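SA0254 protein (PDB 2OOI) is of unknown function but is probably the effector-binding UTRA domain of a GntR-type transcriptional regulator. Local coordinates at residues Q132-Y135 against P141-S144. Sequence-based numbering, arbitrary orientation.
Sequences QTFY and PFDS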
loop_
_atom_site.group_PDB
_atom_site.type_symbol
_atom_site.label_atom_id
_atom_site.label_comp_id
_atom_site.label_asym_id
_atom_site.label_seq_id
_atom_site.Cartn_x
_atom_site.Cartn_y
_atom_site.Cartn_z
ATOM N N GLN B 132 9.611 -0.347 -6.539
ATOM C CA GLN B 132 9.215 0.782 -7.352
ATOM C C GLN B 132 10.114 0.903 -8.581
ATOM O O GLN B 132 11.324 0.828 -8.456
ATOM C CB GLN B 132 9.231 2.056 -6.510
ATOM C CG GLN B 132 8.536 3.241 -7.187
ATOM C CD GLN B 132 8.159 4.385 -6.241
ATOM O OE1 GLN B 132 7.657 5.419 -6.693
ATOM N NE2 GLN B 132 8.390 4.204 -4.939
ATOM N N THR B 133 9.526 1.076 -9.765
ATOM C CA THR B 133 10.317 1.324 -10.965
ATOM C C THR B 133 9.991 2.709 -11.469
ATOM O O THR B 133 8.830 3.007 -11.701
ATOM C CB THR B 133 10.010 0.340 -12.049
ATOM O OG1 THR B 133 10.351 -0.964 -11.593
ATOM C CG2 THR B 133 10.817 0.672 -13.340
ATOM N N PHE B 134 11.016 3.548 -11.617
ATOM C CA PHE B 134 10.827 4.932 -12.019
ATOM C C PHE B 134 11.188 5.122 -13.494
ATOM O O PHE B 134 12.190 4.581 -13.982
ATOM C CB PHE B 134 11.718 5.862 -11.188
ATOM C CG PHE B 134 11.370 5.925 -9.717
ATOM C CD1 PHE B 134 10.601 6.975 -9.214
ATOM C CD2 PHE B 134 11.861 4.956 -8.820
ATOM C CE1 PHE B 134 10.296 7.053 -7.829
ATOM C CE2 PHE B 134 11.567 5.021 -7.442
ATOM C CZ PHE B 134 10.783 6.073 -6.945
ATOM N N TYR B 135 10.396 5.917 -14.195
ATOM C CA TYR B 135 10.668 6.215 -15.577
ATOM C C TYR B 135 10.829 7.701 -15.745
ATOM O O TYR B 135 10.190 8.492 -15.054
ATOM C CB TYR B 135 9.531 5.754 -16.478
ATOM C CG TYR B 135 9.193 4.292 -16.370
ATOM C CD1 TYR B 135 9.460 3.407 -17.415
ATOM C CD2 TYR B 135 8.592 3.792 -15.231
ATOM C CE1 TYR B 135 9.138 2.069 -17.311
ATOM C CE2 TYR B 135 8.271 2.466 -15.123
ATOM C CZ TYR B 135 8.544 1.615 -16.164
ATOM O OH TYR B 135 8.210 0.300 -16.015
ATOM N N PRO B 141 12.986 3.773 -18.255
ATOM C CA PRO B 141 13.049 3.324 -16.867
ATOM C C PRO B 141 14.449 3.500 -16.350
ATOM O O PRO B 141 15.351 3.043 -17.002
ATOM C CB PRO B 141 12.716 1.837 -16.965
ATOM C CG PRO B 141 13.143 1.423 -18.340
ATOM C CD PRO B 141 13.037 2.658 -19.214
ATOM N N PHE B 142 14.661 4.156 -15.213
ATOM C CA PHE B 142 16.039 4.420 -14.792
ATOM C C PHE B 142 16.424 3.928 -13.395
ATOM O O PHE B 142 17.613 3.903 -13.069
ATOM C CB PHE B 142 16.336 5.909 -14.917
ATOM C CG PHE B 142 15.568 6.753 -13.969
ATOM C CD1 PHE B 142 16.019 6.954 -12.690
ATOM C CD2 PHE B 142 14.371 7.327 -14.347
ATOM C CE1 PHE B 142 15.300 7.720 -11.797
ATOM C CE2 PHE B 142 13.627 8.102 -13.441
ATOM C CZ PHE B 142 14.100 8.291 -12.170
ATOM N N ASP B 143 15.445 3.529 -12.580
ATOM C CA ASP B 143 15.687 3.172 -11.180
ATOM C C ASP B 143 14.794 2.016 -10.808
ATOM O O ASP B 143 13.572 2.132 -10.892
ATOM C CB ASP B 143 15.366 4.380 -10.302
ATOM C CG ASP B 143 15.300 4.065 -8.800
ATOM O OD1 ASP B 143 15.504 2.914 -8.371
ATOM O OD2 ASP B 143 15.054 5.020 -8.028
ATOM N N SER B 144 15.403 0.912 -10.380
ATOM C CA SER B 144 14.696 -0.256 -9.847
ATOM C C SER B 144 14.951 -0.362 -8.354
ATOM O O SER B 144 16.061 -0.657 -7.949
ATOM C CB SER B 144 15.225 -1.528 -10.521
ATOM O OG SER B 144 14.566 -2.706 -10.068
#
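Phe134 lays its ring alongside the carboxylate of Asp143, the two planes 22° apart, with CD2 of Phe134 3.3 Å from OD2 of Asp143. The other carboxylate oxygen, OD1, is bonded to the Ser145 hydroxyl, which would steady the group's rotation, while Phe88 of helix 87-94 meets both Phe134 and Asp143. The backbone pairing is carried by Phe134: Phe134 N donates to Asp143 O (3.0 Å), and Phe134 O receives Phe142 N (2.8 Å). That same Phe134 carbonyl also takes a CA-H···O contact from Pro141, so two neighbouring residues converge on one acceptor. Phe142 is the extra residue of a beta bulge, its psi of -12° departing from extended geometry. With CG set between backbone N and carbonyl carbon (chi1 67°), its ring turns back along the Phe134 and Asp143 face toward the partner strand, bringing CZ of Phe142 to 3.5 Å from Phe134 CB. On the other face, Tyr135 slants over Pro141, Tyr135 CE1 to Pro141 CB 3.6 Å, and stacks on Phe101 of strand 99-110. There too Thr133 and Ser144 pair, their hydroxyls gripping one oxygen each of the Glu40 carboxylate. Such a bulged antiparallel hairpin, 126-136 with 141-150, here supplies two adjacent inner strands of the antiparallel sheet of a UTRA domain.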